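PDB 4N0H: glutamyl-tRNA(Gln) amidotransferase subunit F, mitochondrial from Saccharomyces cerevisiae, which serves as a small, extended GatC-like subunit of a mitochondrial amidotransferase complex, lying against its partner protein chains. Local coordinates for residues K11-E14 and Q18-D21; A50-L55 and L60-A65; Q122-D125 and E130-G133. One frame throughout, in Å; residues are numbered along the deposited sequence.

Subunit F is an elongated chain, about a third helix with very little strand, and the three contacts sit far apart along it. Contact 1 and contact 2 lie on opposite sides of the chain's centre, their centres about 55 Å apart; contact 3 is about 61 Å from contact 1 and about 41 Å from contact 2, between centres. None touches another, the closest approach being about 31 Å between nearest atoms of contacts 2 and 3. They follow in series: 11-14 with 18-21 at the start of a helix, 50-55 with 60-65 at the end of one, and 122-125 with 130-133 within the irregular stretch after helix 112-120. All three meet partner proteins.

Contact 1 (K11-E14 and Q18-D21); sequences KKFE and QIRD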
ATOM      1  N   LYS C  11      33.648  -9.914  19.515  1.00 29.85           N
ATOM      2  CA  LYS C  11      34.228 -11.243  19.637  1.00 33.92           C
ATOM      3  C   LYS C  11      33.213 -12.228  20.191  1.00 29.72           C
ATOM      4  O   LYS C  11      32.332 -11.855  20.958  1.00 28.21           O
ATOM      5  CB  LYS C  11      35.474 -11.215  20.524  1.00 43.00           C
ATOM      6  CG  LYS C  11      36.648 -10.474  19.901  1.00 49.46           C
ATOM      7  N   LYS C  12      33.351 -13.486  19.795  1.00 26.71           N
ATOM      8  CA  LYS C  12      32.473 -14.560  20.245  1.00 31.10           C
ATOM      9  C   LYS C  12      32.444 -14.640  21.769  1.00 35.06           C
ATOM     10  O   LYS C  12      33.479 -14.497  22.419  1.00 29.57           O
ATOM     11  CB  LYS C  12      32.977 -15.884  19.667  1.00 34.46           C
ATOM     12  CG  LYS C  12      32.142 -17.096  20.002  1.00 38.55           C
ATOM     13  CD  LYS C  12      32.811 -18.361  19.478  1.00 41.81           C
ATOM     14  CE  LYS C  12      34.167 -18.580  20.132  1.00 46.80           C
ATOM     15  NZ  LYS C  12      34.880 -19.759  19.565  1.00 48.32           N
ATOM     16  N   PHE C  13      31.260 -14.856  22.338  1.00 32.25           N
ATOM     17  CA  PHE C  13      31.159 -15.063  23.779  1.00 30.88           C
ATOM     18  C   PHE C  13      31.838 -16.378  24.132  1.00 32.37           C
ATOM     19  O   PHE C  13      31.641 -17.382  23.451  1.00 34.53           O
ATOM     20  CB  PHE C  13      29.701 -15.084  24.246  1.00 27.04           C
ATOM     21  CG  PHE C  13      29.013 -13.740  24.183  1.00 25.13           C
ATOM     22  CD1 PHE C  13      29.455 -12.680  24.962  1.00 24.28           C
ATOM     23  CD2 PHE C  13      27.905 -13.553  23.373  1.00 27.84           C
ATOM     24  CE1 PHE C  13      28.822 -11.446  24.913  1.00 24.20           C
ATOM     25  CE2 PHE C  13      27.258 -12.326  23.325  1.00 23.70           C
ATOM     26  CZ  PHE C  13      27.721 -11.271  24.105  1.00 25.19           C
ATOM     27  N   GLU C  14      32.645 -16.369  25.190  1.00 29.37           N
ATOM     28  CA  GLU C  14      33.363 -17.569  25.609  1.00 30.47           C
ATOM     29  C   GLU C  14      32.590 -18.393  26.633  1.00 32.14           C
ATOM     30  O   GLU C  14      32.765 -19.602  26.725  1.00 33.07           O
ATOM     31  CB  GLU C  14      34.749 -17.209  26.159  1.00 38.17           C
ATOM     32  CG  GLU C  14      35.735 -16.748  25.100  1.00 42.11           C
ATOM     33  CD  GLU C  14      35.998 -17.815  24.049  1.00 47.67           C
ATOM     34  OE1 GLU C  14      35.899 -19.017  24.380  1.00 50.69           O
ATOM     35  OE2 GLU C  14      36.293 -17.454  22.890  1.00 46.46           O
ATOM     36  N   GLN C  18      29.884 -14.137  30.574  1.00 27.70           N
ATOM     37  CA  GLN C  18      30.210 -13.028  29.674  1.00 28.05           C
ATOM     38  C   GLN C  18      28.943 -12.437  29.069  1.00 26.59           C
ATOM     39  O   GLN C  18      28.852 -11.228  28.835  1.00 24.11           O
ATOM     40  CB  GLN C  18      31.142 -13.488  28.548  1.00 23.88           C
ATOM     41  CG  GLN C  18      32.587 -13.677  28.977  1.00 32.36           C
ATOM     42  CD  GLN C  18      33.517 -13.926  27.803  1.00 40.57           C
ATOM     43  OE1 GLN C  18      33.078 -14.296  26.713  1.00 42.49           O
ATOM     44  NE2 GLN C  18      34.810 -13.709  28.017  1.00 44.45           N
ATOM     45  N   ILE C  19      27.967 -13.300  28.806  1.00 23.98           N
ATOM     46  CA  ILE C  19      26.682 -12.848  28.297  1.00 23.89           C
ATOM     47  C   ILE C  19      25.915 -12.093  29.380  1.00 23.12           C
ATOM     48  O   ILE C  19      25.328 -11.036  29.122  1.00 22.57           O
ATOM     49  CB  ILE C  19      25.845 -14.026  27.760  1.00 21.51           C
ATOM     50  CG1 ILE C  19      26.552 -14.651  26.555  1.00 22.46           C
ATOM     51  CG2 ILE C  19      24.442 -13.548  27.371  1.00 18.83           C
ATOM     52  CD1 ILE C  19      25.782 -15.775  25.887  1.00 24.19           C
ATOM     53  N   ARG C  20      25.933 -12.629  30.597  1.00 20.77           N
ATOM     54  CA  ARG C  20      25.277 -11.968  31.718  1.00 25.41           C
ATOM     55  C   ARG C  20      25.868 -10.582  31.994  1.00 28.77           C
ATOM     56  O   ARG C  20      25.136  -9.638  32.299  1.00 30.31           O
ATOM     57  CB  ARG C  20      25.314 -12.849  32.976  1.00 22.66           C
ATOM     58  CG  ARG C  20      24.346 -14.033  32.925  1.00 19.66           C
ATOM     59  CD  ARG C  20      24.403 -14.891  34.196  1.00 24.67           C
ATOM     60  NE  ARG C  20      23.485 -16.022  34.106  1.00 22.44           N
ATOM     61  CZ  ARG C  20      23.841 -17.258  33.771  1.00 28.69           C
ATOM     62  NH1 ARG C  20      25.112 -17.545  33.521  1.00 28.63           N
ATOM     63  NH2 ARG C  20      22.923 -18.212  33.700  1.00 30.23           N
ATOM     64  N   ASP C  21      27.187 -10.453  31.879  1.00 25.62           N
ATOM     65  CA  ASP C  21      27.827  -9.150  32.059  1.00 24.98           C
ATOM     66  C   ASP C  21      27.438  -8.199  30.925  1.00 24.26           C
ATOM     67  O   ASP C  21      27.088  -7.041  31.159  1.00 24.75           O
ATOM     68  CB  ASP C  21      29.350  -9.292  32.146  1.00 28.78           C
ATOM     69  CG  ASP C  21      29.814  -9.845  33.486  1.00 35.38           C
ATOM     70  OD1 ASP C  21      29.067  -9.713  34.480  1.00 31.92           O
ATOM     71  OD2 ASP C  21      30.931 -10.399  33.546  1.00 38.46           O
TER
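Phe13 and Ile19 cross at about a right angle, with the CG1 methylene of Ile19 over one face of the aromatic ring. The carbon stands 3.7 Å from the ring centroid, a CH-pi contact offset toward the rim, and its nearest ring atom is CG of Phe13 at 3.5 Å. Ile19 offers this carbon because its CG1 is anti to its own carbonyl carbon (chi1 -64°). Isoleucine suits this buried place: an apolar CH2 can lie on a flat ring, and the chain has no polar end to bury.

Beside this greasy pair Gln18 slides past Phe13 in the opposite direction, amide and ring planes 65° apart, its CB 4.0 Å from Phe13 CD1. An extended chain beyond CG then carries Gln18 OE1 to the backbone N of Glu14. The bond, 2.6 Å from Glu14 N to Gln18 OE1, is nearly straight at the hydrogen, but the donor stands above the carbonyl plane and misses the lone pairs. Glutamine suits the place because its chain reaches Glu14 N and its carbonyl can accept without bringing a charge.

Tyr22 meets the Phe13 ring edge to face, and Phe13 also makes backbone hydrogen bonds to another protein chain. Asn15 is the N-cap of helix 16-22, its OD1 accepting from Gln18 N, and the Gln18-Glu14 and Ile19-Phe13 contacts resemble a capping box and a hydrophobic staple, each shifted one residue toward the N-terminus.

Contact 2 (A50-L55 and L60-A65); sequences AVKKLL and LPLEGA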
ATOM      1  N   ALA C  50      -5.804  24.065  10.814  1.00 38.35           N
ATOM      2  CA  ALA C  50      -5.039  22.950  10.266  1.00 38.48           C
ATOM      3  C   ALA C  50      -5.781  21.638  10.487  1.00 40.56           C
ATOM      4  O   ALA C  50      -5.804  20.778   9.611  1.00 40.83           O
ATOM      5  CB  ALA C  50      -3.653  22.891  10.888  1.00 37.60           C
ATOM      6  N   VAL C  51      -6.386  21.496  11.663  1.00 40.05           N
ATOM      7  CA  VAL C  51      -7.153  20.300  11.992  1.00 41.43           C
ATOM      8  C   VAL C  51      -8.398  20.176  11.112  1.00 42.44           C
ATOM      9  O   VAL C  51      -8.720  19.092  10.626  1.00 42.80           O
ATOM     10  CB  VAL C  51      -7.535  20.268  13.490  1.00 40.44           C
ATOM     11  CG1 VAL C  51      -8.603  19.215  13.761  1.00 39.25           C
ATOM     12  CG2 VAL C  51      -6.299  20.012  14.344  1.00 39.39           C
ATOM     13  N   LYS C  52      -9.086  21.294  10.899  1.00 45.49           N
ATOM     14  CA  LYS C  52     -10.263  21.301  10.034  1.00 44.56           C
ATOM     15  C   LYS C  52      -9.893  20.914   8.602  1.00 42.34           C
ATOM     16  O   LYS C  52     -10.617  20.158   7.948  1.00 40.80           O
ATOM     17  CB  LYS C  52     -10.959  22.663  10.071  1.00 45.28           C
ATOM     18  CG  LYS C  52     -11.564  22.993  11.430  1.00 49.40           C
ATOM     19  CD  LYS C  52     -12.361  24.285  11.397  1.00 50.39           C
ATOM     20  CE  LYS C  52     -12.973  24.584  12.757  1.00 53.17           C
ATOM     21  NZ  LYS C  52     -13.733  25.871  12.759  1.00 58.23           N
ATOM     22  N   LYS C  53      -8.759  21.425   8.128  1.00 43.15           N
ATOM     23  CA  LYS C  53      -8.236  21.042   6.823  1.00 41.92           C
ATOM     24  C   LYS C  53      -7.973  19.538   6.770  1.00 39.72           C
ATOM     25  O   LYS C  53      -8.348  18.868   5.813  1.00 38.22           O
ATOM     26  CB  LYS C  53      -6.949  21.806   6.507  1.00 45.24           C
ATOM     27  CG  LYS C  53      -6.297  21.376   5.200  1.00 50.12           C
ATOM     28  CD  LYS C  53      -4.948  22.046   4.979  1.00 53.90           C
ATOM     29  CE  LYS C  53      -3.839  21.010   4.863  1.00 57.17           C
ATOM     30  NZ  LYS C  53      -2.605  21.564   4.236  1.00 57.34           N
ATOM     31  N   LEU C  54      -7.335  19.020   7.814  1.00 39.57           N
ATOM     32  CA  LEU C  54      -7.012  17.598   7.907  1.00 38.92           C
ATOM     33  C   LEU C  54      -8.261  16.713   7.924  1.00 36.59           C
ATOM     34  O   LEU C  54      -8.292  15.658   7.291  1.00 38.44           O
ATOM     35  CB  LEU C  54      -6.157  17.329   9.149  1.00 35.93           C
ATOM     36  CG  LEU C  54      -4.676  16.981   8.973  1.00 39.90           C
ATOM     37  CD1 LEU C  54      -4.202  17.135   7.532  1.00 37.32           C
ATOM     38  CD2 LEU C  54      -3.814  17.812   9.913  1.00 36.86           C
ATOM     39  N   LEU C  55      -9.286  17.145   8.653  1.00 35.40           N
ATOM     40  CA  LEU C  55     -10.546  16.403   8.724  1.00 34.70           C
ATOM     41  C   LEU C  55     -11.238  16.337   7.361  1.00 37.33           C
ATOM     42  O   LEU C  55     -11.876  15.341   7.023  1.00 41.01           O
ATOM     43  CB  LEU C  55     -11.484  17.031   9.762  1.00 33.15           C
ATOM     44  CG  LEU C  55     -11.110  16.843  11.236  1.00 35.85           C
ATOM     45  CD1 LEU C  55     -11.847  17.847  12.118  1.00 41.38           C
ATOM     46  CD2 LEU C  55     -11.383  15.414  11.695  1.00 31.07           C
ATOM     47  N   LEU C  60     -13.678  13.205   6.902  1.00 36.62           N
ATOM     48  CA  LEU C  60     -14.297  13.001   8.204  1.00 37.80           C
ATOM     49  C   LEU C  60     -15.064  14.259   8.595  1.00 42.33           C
ATOM     50  O   LEU C  60     -14.660  15.364   8.239  1.00 45.85           O
ATOM     51  CB  LEU C  60     -13.239  12.653   9.254  1.00 36.32           C
ATOM     52  CG  LEU C  60     -12.518  11.325   9.015  1.00 37.06           C
ATOM     53  CD1 LEU C  60     -11.448  11.077  10.069  1.00 37.55           C
ATOM     54  CD2 LEU C  60     -13.521  10.178   8.981  1.00 37.27           C
ATOM     55  N   PRO C  61     -16.182  14.093   9.317  1.00 42.83           N
ATOM     56  CA  PRO C  61     -17.057  15.224   9.651  1.00 45.93           C
ATOM     57  C   PRO C  61     -16.416  16.249  10.588  1.00 48.37           C
ATOM     58  O   PRO C  61     -15.609  15.892  11.450  1.00 45.67           O
ATOM     59  CB  PRO C  61     -18.253  14.551  10.334  1.00 46.03           C
ATOM     60  CG  PRO C  61     -17.719  13.255  10.845  1.00 45.03           C
ATOM     61  CD  PRO C  61     -16.706  12.816   9.831  1.00 40.21           C
ATOM     62  N   LEU C  62     -16.774  17.517  10.399  1.00 48.18           N
ATOM     63  CA  LEU C  62     -16.347  18.593  11.286  1.00 54.84           C
ATOM     64  C   LEU C  62     -17.274  18.670  12.489  1.00 56.39           C
ATOM     65  O   LEU C  62     -16.838  18.941  13.607  1.00 58.16           O
ATOM     66  CB  LEU C  62     -16.363  19.936  10.554  1.00 59.25           C
ATOM     67  CG  LEU C  62     -15.414  20.097   9.365  1.00 62.62           C
ATOM     68  CD1 LEU C  62     -15.628  21.441   8.686  1.00 62.08           C
ATOM     69  CD2 LEU C  62     -13.965  19.938   9.808  1.00 62.70           C
ATOM     70  N   GLU C  63     -18.560  18.433  12.252  1.00 58.44           N
ATOM     71  CA  GLU C  63     -19.551  18.474  13.319  1.00 63.17           C
ATOM     72  C   GLU C  63     -19.357  17.314  14.290  1.00 60.70           C
ATOM     73  O   GLU C  63     -19.383  16.150  13.896  1.00 58.55           O
ATOM     74  CB  GLU C  63     -20.966  18.448  12.741  1.00 68.44           C
ATOM     75  CG  GLU C  63     -22.061  18.481  13.794  1.00 75.32           C
ATOM     76  CD  GLU C  63     -23.446  18.591  13.188  1.00 82.39           C
ATOM     77  OE1 GLU C  63     -24.114  17.546  13.036  1.00 84.78           O
ATOM     78  OE2 GLU C  63     -23.866  19.723  12.864  1.00 84.65           O
ATOM     79  N   GLY C  64     -19.159  17.643  15.561  1.00 60.71           N
ATOM     80  CA  GLY C  64     -18.944  16.633  16.580  1.00 61.27           C
ATOM     81  C   GLY C  64     -17.472  16.379  16.840  1.00 61.32           C
ATOM     82  O   GLY C  64     -17.113  15.660  17.772  1.00 61.97           O
ATOM     83  N   ALA C  65     -16.617  16.975  16.016  1.00 57.36           N
ATOM     84  CA  ALA C  65     -15.177  16.810  16.175  1.00 56.74           C
ATOM     85  C   ALA C  65     -14.648  17.679  17.310  1.00 56.14           C
ATOM     86  O   ALA C  65     -14.938  18.873  17.380  1.00 54.62           O
ATOM     87  CB  ALA C  65     -14.455  17.133  14.877  1.00 53.44           C
TER
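Leu55 is the bump of this contact, pushed from the last turn of helix 48-57 into a hollow made by Leu60, Leu62 and Ala65 as the chain folds back. Its two methyls divide the work. CD2 of Leu55 rests against CB of Leu60 at 4.1 Å, whereas CD1 of Leu55 enters between CD2 of Leu62, at 3.8 Å, and CB of Ala65, at 3.9 Å. Leucine fits because its fork can serve two walls at once, and alanine fits the far wall because its lone methyl fills without crowding. Leu55 and Leu60 cross at about a right angle.

The fit is mutual, for Leu62 answers with a bump of its own. With CG beside its backbone N (chi1 -63°), Leu62 brings CD2 into the groove between Lys52 and Leu55, one helical turn apart: CD2 of Leu62 lies 3.8 Å from CB of Leu55 and 4.1 Å from CB of Lys52. Here lysine contributes the aliphatic foot of its side chain.

The shape of the hollow is set by the backbone. Leu60 N donates to Leu55 O at 2.8 Å, the six-to-one bond that, together with apolar contact between the same two residues, is characteristic of a Schellman ending to a helix. Farther on, a type II turn from Leu62 to Ala65, with Gly64 at positive phi, swings Ala65 back toward the helix.

The N-H groups of Leu62 and Glu63 serve an acidic side chain of another protein. Between the two segments themselves, a single main-chain bond fixes the chain's return, while the rest is apolar packing that depends on complementary form.

Contact 3 (Q122-D125 and E130-G133); sequences QKQD and EVSG
The carboxylate of Glu130 reaches across to the backbone of Asp125, where Asp125 N donates to Glu130 OE1 at 2.8 Å, using the anti lone pair of that oxygen. A water adds a second grip, donating to Glu130 OE1 at an unusually short 2.5 Å and to Lys123 O at 2.8 Å, so one oxygen is held by two donors. Glutamate suits this place because its extended chain beyond CG spans the gap between the two segments. Its other oxygen, OE2, accepts from the backbone N of Gln33 of subunit B, and the loop is thereby tied to subunit B.

Glu130 N returns a weak bond to Asp125 O at 3.3 Å, closing the chain between Asp125 and Glu130 into a small loop. Within it Asp125 OD1 accepts from Glu127 N, an Asx turn that starts the reversal after helix 112-120.

Farther out, a second water links the side chain of Gln124 to the backbone of Ser132: it donates to Gln124 OE1 at 2.7 Å and accepts from Ser132 N at 2.8 Å. Glutamine can use both halves of its amide here, as NE2 donates to the carbonyl of Gln33 of subunit B. Below these polar tips the aliphatic parts pack, CB of Gln124 lying 3.9 Å from CB of Glu130 and 4.1 Å from CG2 of Val131.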
ATOM      1  N   GLN C 122      -0.645 -11.630 -21.730  1.00 46.68           N
ATOM      2  CA  GLN C 122      -1.660 -10.931 -20.948  1.00 40.69           C
ATOM      3  C   GLN C 122      -3.049 -11.417 -21.342  1.00 41.47           C
ATOM      4  O   GLN C 122      -3.355 -11.555 -22.524  1.00 40.77           O
ATOM      5  CB  GLN C 122      -1.540  -9.417 -21.126  1.00 39.68           C
ATOM      6  CG  GLN C 122      -0.300  -8.834 -20.465  1.00 38.79           C
ATOM      7  CD  GLN C 122      -0.217  -7.320 -20.576  1.00 40.35           C
ATOM      8  OE1 GLN C 122       0.428  -6.661 -19.754  1.00 30.25           O
ATOM      9  NE2 GLN C 122      -0.871  -6.759 -21.600  1.00 41.30           N
ATOM     10  N   LYS C 123      -3.880 -11.700 -20.346  1.00 41.01           N
ATOM     11  CA  LYS C 123      -5.217 -12.221 -20.601  1.00 38.58           C
ATOM     12  C   LYS C 123      -6.148 -11.896 -19.445  1.00 32.93           C
ATOM     13  O   LYS C 123      -5.703 -11.513 -18.363  1.00 29.98           O
ATOM     14  CB  LYS C 123      -5.163 -13.734 -20.824  1.00 43.49           C
ATOM     15  CG  LYS C 123      -4.820 -14.526 -19.576  1.00 50.28           C
ATOM     16  CD  LYS C 123      -4.234 -15.884 -19.922  1.00 56.10           C
ATOM     17  CE  LYS C 123      -2.879 -15.728 -20.591  1.00 63.06           C
ATOM     18  NZ  LYS C 123      -2.206 -17.035 -20.816  1.00 67.14           N
ATOM     19  N   GLN C 124      -7.446 -12.049 -19.678  1.00 28.73           N
ATOM     20  CA  GLN C 124      -8.438 -11.791 -18.645  1.00 30.92           C
ATOM     21  C   GLN C 124      -8.560 -12.992 -17.707  1.00 34.26           C
ATOM     22  O   GLN C 124      -8.768 -14.123 -18.145  1.00 35.64           O
ATOM     23  CB  GLN C 124      -9.782 -11.423 -19.271  1.00 28.15           C
ATOM     24  CG  GLN C 124      -9.665 -10.258 -20.254  1.00 27.92           C
ATOM     25  CD  GLN C 124     -11.011  -9.723 -20.694  1.00 31.45           C
ATOM     26  OE1 GLN C 124     -11.888 -10.484 -21.105  1.00 29.64           O
ATOM     27  NE2 GLN C 124     -11.182  -8.406 -20.607  1.00 26.36           N
ATOM     28  N   ASP C 125      -8.410 -12.724 -16.416  1.00 33.49           N
ATOM     29  CA  ASP C 125      -8.397 -13.755 -15.386  1.00 33.71           C
ATOM     30  C   ASP C 125      -9.744 -13.788 -14.681  1.00 28.22           C
ATOM     31  O   ASP C 125     -10.170 -12.794 -14.090  1.00 30.51           O
ATOM     32  CB  ASP C 125      -7.289 -13.437 -14.372  1.00 35.39           C
ATOM     33  CG  ASP C 125      -7.021 -14.575 -13.397  1.00 43.53           C
ATOM     34  OD1 ASP C 125      -7.824 -15.530 -13.328  1.00 47.05           O
ATOM     35  OD2 ASP C 125      -5.992 -14.500 -12.684  1.00 47.56           O
ATOM     36  N   GLU C 130     -12.184 -10.205 -14.488  1.00 26.98           N
ATOM     37  CA  GLU C 130     -11.782  -9.350 -15.599  1.00 26.73           C
ATOM     38  C   GLU C 130     -12.601  -9.569 -16.877  1.00 28.88           C
ATOM     39  O   GLU C 130     -12.584  -8.728 -17.770  1.00 26.85           O
ATOM     40  CB  GLU C 130     -10.280  -9.499 -15.872  1.00 27.36           C
ATOM     41  CG  GLU C 130      -9.414  -8.734 -14.868  1.00 24.78           C
ATOM     42  CD  GLU C 130      -7.947  -9.108 -14.937  1.00 27.01           C
ATOM     43  OE1 GLU C 130      -7.632 -10.206 -15.442  1.00 27.55           O
ATOM     44  OE2 GLU C 130      -7.105  -8.299 -14.487  1.00 31.04           O
ATOM     45  N   VAL C 131     -13.316 -10.687 -16.967  1.00 27.75           N
ATOM     46  CA  VAL C 131     -14.179 -10.911 -18.124  1.00 27.13           C
ATOM     47  C   VAL C 131     -15.441 -10.079 -17.959  1.00 30.26           C
ATOM     48  O   VAL C 131     -16.097 -10.139 -16.920  1.00 32.35           O
ATOM     49  CB  VAL C 131     -14.560 -12.389 -18.293  1.00 31.45           C
ATOM     50  CG1 VAL C 131     -15.434 -12.571 -19.532  1.00 34.44           C
ATOM     51  CG2 VAL C 131     -13.319 -13.250 -18.385  1.00 34.91           C
ATOM     52  N   SER C 132     -15.763  -9.288 -18.977  1.00 31.79           N
ATOM     53  CA  SER C 132     -16.937  -8.418 -18.952  1.00 33.90           C
ATOM     54  C   SER C 132     -18.205  -9.177 -18.578  1.00 34.87           C
ATOM     55  O   SER C 132     -18.497 -10.231 -19.141  1.00 37.86           O
ATOM     56  CB  SER C 132     -17.131  -7.748 -20.316  1.00 36.70           C
ATOM     57  OG  SER C 132     -16.041  -6.903 -20.638  1.00 37.45           O
ATOM     58  N   GLY C 133     -18.945  -8.636 -17.616  1.00 33.25           N
ATOM     59  CA  GLY C 133     -20.203  -9.218 -17.182  1.00 38.64           C
ATOM     60  C   GLY C 133     -20.105 -10.515 -16.402  1.00 40.44           C
ATOM     61  O   GLY C 133     -21.114 -11.188 -16.192  1.00 44.36           O
TER
HETATM   62  O   HOH W   1      -5.245 -10.825 -15.726  1.00 27.65           O
HETATM   63  O   HOH W   2     -14.359  -9.428 -21.446  1.00 36.63           O